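Local atomic coordinates of chitin elicitor receptor kinase 1 (Arabidopsis thaliana, PDB entry 4EBY), a protein that probably senses chitin oligomers through its LysM ectodomain and, by chitin-induced dimerization, activates an immune response in the plant. Residues D73-H77 against L126-C131; L142-L148 against G182-G188. All blocks are in the same frame, centred on the assembly; numbering follows the deposited sequence.

Interaction 1 (D73-H77 against L126-C131); sequences DFLGH and LVNCSC. With NAG (2-acetamido-2-deoxy-beta-D-glucopyranose), chain D.
An N-linked sugar grows out of this strand pair: N128 ND2 is bonded to NAG C1 at 1.5 Å, the mark of an N-glycosylation site. The F74 ring (chi1 p) has NAG C6 over one face, 3.7 Å from F74 CG. L126 CD2 meets the ring edge, 3.8 Å from F74 CE1. Strands 74-77 and 126-128 run antiparallel but splayed, at 128°, with axes 4.6 Å apart at the closest. H77 and V127 form a hydrogen-bonded pair: H77 N to V127 O is 2.8 Å and V127 N to H77 O is 3.0 Å. G76 faces N128 in a non-hydrogen-bonded pair, CA to CA 3.8 Å. A CB on G76 would come too close to N128 OD1. C129 N donates to L75 O at 3.1 Å. L75 (m, t) packs its CB 3.8 Å from C129 SG and its CD1 3.6 Å from C131 SG. The contact joins the first and last strands, 74-82 and 122-128, of the second LysM unit; the C129-C67 disulfide ties it to strand 60-70 and the C131-C5 disulfide to the N-terminal end of the chain. Backbone bonds fix the register, while L75 packs on disulfide-locked sulfurs and F74 meets sugar C6.

Interaction 2 (L142-L148 against G182-G188); sequences LFVTYPL and GIVYVPG
V184, G188 and V144 lose the most surface here. V144 and V184 sit at hydrogen-bonded positions of the antiparallel pair; G188, just past the strand, adds one bond. Strands 143-147 and 183-187 are extended and cross at 151°, axes 4.3 Å apart at the closest. The register sets F143 against P187, V144 against V186, T145 against Y185, Y146 against V184 and P147 against I183. V184 (chi1 m) gives its N to Y146 O and takes Y146 N on its O, both at 2.9 Å. Its CG2 lies 4.0 Å from Y146 CD2 and 3.8 Å from L148 CD2. V144 (t) bonds V186 both ways: V144 N to V186 O 2.7 Å, V186 N to V144 O 3.0 Å. G188 N reaches L142 O at 2.7 Å, and G188 CA rests 4.0 Å from V144 CG2. A CB there would be tight against that methyl. At the far end L148 N donates to G182 O at 2.8 Å, and a water bridges L148 O and G182 O. The F143 ring (m) has P187 CA over one face. V144, Y146, V184 and V186 share one face of the sheet; helix 154-161 packs on Y146 and V186. This is the strand pair of a LysM βααβ fold, its two helices lying between the strands in sequence. Six main-chain hydrogen bonds set the register, and apolar contacts line the face on which helix 154-161 packs.

Overall arrangement
Both interactions pair the first and last strands of a LysM unit, and both belong to one six-stranded sheet. Interaction 1 lies at the edge strand 122-128, interaction 2 at the opposite edge strand 183-187. Each is largely buried, but interaction 1 carries a glycan and covers less area, 411 against 706 Å². It has three main-chain hydrogen bonds and leans on disulfide sulfurs. Interaction 2 has six and relies on aliphatic and aromatic side chains. Their centres are 11 Å apart, and they touch: N128 O and T145 OG1, 2.7 Å apart, probably form a hydrogen bond, and N128 CB packs 3.4 Å from Y185 OH. The chain completes interaction 1 before opening interaction 2.

Interaction 1 (D73-H77 against L126-C131)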
loop_
_atom_site.group_PDB
_atom_site.type_symbol
_atom_site.label_atom_id
_atom_site.label_comp_id
_atom_site.label_asym_id
_atom_site.label_seq_id
_atom_site.Cartn_x
_atom_site.Cartn_y
_atom_site.Cartn_z
ATOM N N ASP A 73 -12.905 -11.428 8.362
ATOM C CA ASP A 73 -13.715 -10.217 8.208
ATOM C C ASP A 73 -12.928 -8.919 8.326
ATOM O O ASP A 73 -13.252 -8.046 9.118
ATOM C CB ASP A 73 -14.910 -10.247 9.169
ATOM C CG ASP A 73 -15.853 -11.396 8.870
ATOM O OD1 ASP A 73 -16.535 -11.872 9.805
ATOM O OD2 ASP A 73 -15.908 -11.828 7.695
ATOM N N PHE A 74 -11.884 -8.798 7.509
ATOM C CA PHE A 74 -11.152 -7.551 7.392
ATOM C C PHE A 74 -10.826 -7.370 5.909
ATOM O O PHE A 74 -10.960 -8.308 5.123
ATOM C CB PHE A 74 -9.865 -7.567 8.236
ATOM C CG PHE A 74 -8.851 -8.597 7.787
ATOM C CD1 PHE A 74 -7.915 -8.280 6.826
ATOM C CD2 PHE A 74 -8.839 -9.874 8.334
ATOM C CE1 PHE A 74 -6.985 -9.218 6.396
ATOM C CE2 PHE A 74 -7.910 -10.815 7.904
ATOM C CZ PHE A 74 -6.988 -10.480 6.925
ATOM N N LEU A 75 -10.416 -6.162 5.542
ATOM C CA LEU A 75 -10.161 -5.823 4.144
ATOM C C LEU A 75 -8.689 -5.897 3.786
ATOM O O LEU A 75 -7.822 -5.404 4.512
ATOM C CB LEU A 75 -10.661 -4.409 3.868
ATOM C CG LEU A 75 -12.173 -4.213 3.983
ATOM C CD1 LEU A 75 -12.468 -2.727 3.938
ATOM C CD2 LEU A 75 -12.871 -4.942 2.848
ATOM N N GLY A 76 -8.416 -6.494 2.639
ATOM C CA GLY A 76 -7.047 -6.565 2.159
ATOM C C GLY A 76 -6.940 -7.171 0.777
ATOM O O GLY A 76 -7.940 -7.426 0.102
ATOM N N HIS A 77 -5.703 -7.383 0.348
ATOM C CA HIS A 77 -5.477 -8.032 -0.934
ATOM C C HIS A 77 -4.291 -8.981 -0.859
ATOM O O HIS A 77 -3.274 -8.633 -0.262
ATOM C CB HIS A 77 -5.207 -6.986 -2.004
ATOM C CG HIS A 77 -5.007 -7.579 -3.361
ATOM N ND1 HIS A 77 -6.035 -8.194 -4.044
ATOM C CD2 HIS A 77 -3.904 -7.696 -4.126
ATOM C CE1 HIS A 77 -5.570 -8.638 -5.202
ATOM N NE2 HIS A 77 -4.275 -8.374 -5.266
ATOM N N LEU A 126 0.031 -10.482 1.928
ATOM C CA LEU A 126 -1.159 -9.727 2.312
ATOM C C LEU A 126 -0.853 -8.263 2.581
ATOM O O LEU A 126 0.029 -7.925 3.376
ATOM C CB LEU A 126 -1.782 -10.362 3.571
ATOM C CG LEU A 126 -2.984 -9.603 4.120
ATOM C CD1 LEU A 126 -4.096 -9.608 3.087
ATOM C CD2 LEU A 126 -3.440 -10.253 5.446
ATOM N N VAL A 127 -1.597 -7.383 1.921
ATOM C CA VAL A 127 -1.522 -5.964 2.224
ATOM C C VAL A 127 -2.949 -5.526 2.562
ATOM O O VAL A 127 -3.884 -5.771 1.780
ATOM C CB VAL A 127 -1.016 -5.180 0.997
ATOM C CG1 VAL A 127 -1.097 -3.691 1.239
ATOM C CG2 VAL A 127 0.450 -5.585 0.650
ATOM N N ASN A 128 -3.124 -4.887 3.714
ATOM C CA ASN A 128 -4.465 -4.513 4.142
ATOM C C ASN A 128 -4.905 -3.197 3.521
ATOM O O ASN A 128 -4.088 -2.454 2.959
ATOM C CB ASN A 128 -4.499 -4.427 5.659
ATOM C CG ASN A 128 -4.434 -5.785 6.306
ATOM O OD1 ASN A 128 -4.753 -6.803 5.674
ATOM N ND2 ASN A 128 -4.053 -5.805 7.595
ATOM N N CYS A 129 -6.207 -2.923 3.598
ATOM C CA CYS A 129 -6.729 -1.683 3.028
ATOM C C CYS A 129 -7.957 -1.268 3.803
ATOM O O CYS A 129 -8.411 -1.996 4.680
ATOM C CB CYS A 129 -7.085 -1.880 1.547
ATOM S SG CYS A 129 -8.138 -3.342 1.170
ATOM N N SER A 130 -8.486 -0.099 3.453
ATOM C CA SER A 130 -9.720 0.413 4.046
ATOM C C SER A 130 -10.619 0.950 2.947
ATOM O O SER A 130 -10.123 1.482 1.953
ATOM C CB SER A 130 -9.401 1.558 4.995
ATOM O OG SER A 130 -10.618 2.073 5.562
ATOM N N CYS A 131 -11.935 0.835 3.164
ATOM C CA CYS A 131 -12.944 1.459 2.312
ATOM C C CYS A 131 -13.597 2.655 2.996
ATOM O O CYS A 131 -14.534 3.244 2.448
ATOM C CB CYS A 131 -14.014 0.444 1.889
ATOM S SG CYS A 131 -13.311 -0.924 0.911
HETATM C C1 NAG D . -4.226 -7.051 8.321
HETATM C C2 NAG D . -2.921 -7.283 9.090
HETATM C C3 NAG D . -3.011 -8.489 10.020
HETATM C C4 NAG D . -4.292 -8.491 10.826
HETATM C C5 NAG D . -5.497 -8.159 9.949
HETATM C C6 NAG D . -6.782 -8.056 10.762
HETATM C C7 NAG D . -0.911 -6.747 7.809
HETATM C C8 NAG D . 0.133 -7.296 6.839
HETATM N N2 NAG D . -1.852 -7.592 8.158
HETATM O O3 NAG D . -1.897 -8.534 10.893
HETATM O O4 NAG D . -4.445 -9.784 11.383
HETATM O O5 NAG D . -5.279 -6.943 9.262
HETATM O O6 NAG D . -6.685 -7.054 11.749
HETATM O O7 NAG D . -0.887 -5.581 8.204
#

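Interaction 2 (L142-L148 against G182-G188)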
loop_
_atom_site.group_PDB
_atom_site.type_symbol
_atom_site.label_atom_id
_atom_site.label_comp_id
_atom_site.label_asym_id
_atom_site.label_seq_id
_atom_site.Cartn_x
_atom_site.Cartn_y
_atom_site.Cartn_z
ATOM N N LEU A 142 -11.958 6.244 -0.746
ATOM C CA LEU A 142 -10.739 5.696 -1.349
ATOM C C LEU A 142 -9.603 5.995 -0.392
ATOM O O LEU A 142 -9.427 7.147 0.030
ATOM C CB LEU A 142 -10.463 6.362 -2.709
ATOM C CG LEU A 142 -9.111 6.002 -3.329
ATOM C CD1 LEU A 142 -9.048 4.509 -3.657
ATOM C CD2 LEU A 142 -8.893 6.795 -4.612
ATOM N N PHE A 143 -8.851 4.958 -0.028
ATOM C CA PHE A 143 -7.852 5.063 1.037
ATOM C C PHE A 143 -6.501 4.545 0.647
ATOM O O PHE A 143 -6.393 3.529 -0.054
ATOM C CB PHE A 143 -8.325 4.347 2.306
ATOM C CG PHE A 143 -9.402 5.108 3.010
ATOM C CD1 PHE A 143 -9.090 5.914 4.092
ATOM C CD2 PHE A 143 -10.696 5.092 2.531
ATOM C CE1 PHE A 143 -10.085 6.691 4.701
ATOM C CE2 PHE A 143 -11.683 5.855 3.111
ATOM C CZ PHE A 143 -11.388 6.637 4.217
ATOM N N VAL A 144 -5.489 5.258 1.122
ATOM C CA VAL A 144 -4.094 4.876 0.930
ATOM C C VAL A 144 -3.662 4.081 2.148
ATOM O O VAL A 144 -3.816 4.529 3.287
ATOM C CB VAL A 144 -3.166 6.104 0.831
ATOM C CG1 VAL A 144 -1.729 5.671 0.565
ATOM C CG2 VAL A 144 -3.638 7.085 -0.267
ATOM N N THR A 145 -3.141 2.889 1.904
ATOM C CA THR A 145 -2.459 2.128 2.930
ATOM C C THR A 145 -1.041 2.693 3.018
ATOM O O THR A 145 -0.226 2.538 2.093
ATOM C CB THR A 145 -2.432 0.651 2.524
ATOM O OG1 THR A 145 -3.784 0.171 2.475
ATOM C CG2 THR A 145 -1.649 -0.172 3.527
ATOM N N TYR A 146 -0.764 3.379 4.118
ATOM C CA TYR A 146 0.393 4.254 4.214
ATOM C C TYR A 146 1.315 3.793 5.332
ATOM O O TYR A 146 1.021 3.980 6.504
ATOM C CB TYR A 146 -0.110 5.694 4.473
ATOM C CG TYR A 146 0.956 6.770 4.477
ATOM C CD1 TYR A 146 1.132 7.597 3.378
ATOM C CD2 TYR A 146 1.752 6.989 5.600
ATOM C CE1 TYR A 146 2.082 8.605 3.376
ATOM C CE2 TYR A 146 2.719 7.999 5.603
ATOM C CZ TYR A 146 2.872 8.796 4.479
ATOM O OH TYR A 146 3.804 9.811 4.446
ATOM N N PRO A 147 2.431 3.138 4.990
ATOM C CA PRO A 147 3.370 2.752 6.053
ATOM C C PRO A 147 4.121 3.980 6.589
ATOM O O PRO A 147 4.717 4.751 5.823
ATOM C CB PRO A 147 4.331 1.777 5.332
ATOM C CG PRO A 147 3.557 1.327 4.094
ATOM C CD PRO A 147 2.801 2.565 3.680
ATOM N N LEU A 148 4.063 4.159 7.908
ATOM C CA LEU A 148 4.688 5.301 8.575
ATOM C C LEU A 148 6.203 5.207 8.574
ATOM O O LEU A 148 6.768 4.127 8.761
ATOM C CB LEU A 148 4.205 5.397 10.023
ATOM C CG LEU A 148 2.740 5.786 10.233
ATOM C CD1 LEU A 148 2.382 5.702 11.726
ATOM C CD2 LEU A 148 2.451 7.189 9.682
ATOM N N GLY A 182 4.553 0.628 11.288
ATOM C CA GLY A 182 3.192 0.200 11.025
ATOM C C GLY A 182 2.513 1.058 9.974
ATOM O O GLY A 182 3.166 1.827 9.266
ATOM N N ILE A 183 1.200 0.894 9.859
ATOM C CA ILE A 183 0.429 1.467 8.769
ATOM C C ILE A 183 -0.683 2.366 9.317
ATOM O O ILE A 183 -1.238 2.130 10.414
ATOM C CB ILE A 183 -0.185 0.334 7.935
ATOM C CG1 ILE A 183 0.876 -0.201 6.948
ATOM C CG2 ILE A 183 -1.415 0.792 7.188
ATOM C CD1 ILE A 183 0.527 -1.538 6.386
ATOM N N VAL A 184 -1.006 3.400 8.549
ATOM C CA VAL A 184 -2.227 4.183 8.797
ATOM C C VAL A 184 -2.974 4.273 7.472
ATOM O O VAL A 184 -2.376 4.096 6.413
ATOM C CB VAL A 184 -1.953 5.604 9.333
ATOM C CG1 VAL A 184 -1.400 5.552 10.766
ATOM C CG2 VAL A 184 -1.054 6.410 8.374
ATOM N N TYR A 185 -4.280 4.531 7.546
ATOM C CA TYR A 185 -5.107 4.677 6.357
ATOM C C TYR A 185 -5.427 6.154 6.151
ATOM O O TYR A 185 -5.940 6.818 7.057
ATOM C CB TYR A 185 -6.395 3.873 6.509
ATOM C CG TYR A 185 -6.148 2.396 6.714
ATOM C CD1 TYR A 185 -5.643 1.613 5.691
ATOM C CD2 TYR A 185 -6.431 1.790 7.929
ATOM C CE1 TYR A 185 -5.411 0.270 5.874
ATOM C CE2 TYR A 185 -6.212 0.453 8.119
ATOM C CZ TYR A 185 -5.702 -0.303 7.085
ATOM O OH TYR A 185 -5.481 -1.647 7.278
ATOM N N VAL A 186 -5.103 6.659 4.962
ATOM C CA VAL A 186 -5.228 8.087 4.652
ATOM C C VAL A 186 -6.117 8.229 3.420
ATOM O O VAL A 186 -5.846 7.592 2.411
ATOM C CB VAL A 186 -3.825 8.648 4.305
ATOM C CG1 VAL A 186 -3.904 10.136 3.886
ATOM C CG2 VAL A 186 -2.846 8.422 5.481
ATOM N N PRO A 187 -7.172 9.065 3.474
ATOM C CA PRO A 187 -7.996 9.229 2.263
ATOM C C PRO A 187 -7.157 9.624 1.067
ATOM O O PRO A 187 -6.241 10.442 1.193
ATOM C CB PRO A 187 -8.924 10.401 2.630
ATOM C CG PRO A 187 -9.068 10.299 4.113
ATOM C CD PRO A 187 -7.698 9.849 4.613
ATOM N N GLY A 188 -7.439 9.008 -0.076
ATOM C CA GLY A 188 -6.726 9.334 -1.302
ATOM C C GLY A 188 -7.626 9.910 -2.370
ATOM O O GLY A 188 -8.853 9.832 -2.298
HETATM O O HOH W 1 5.923 1.509 8.402
#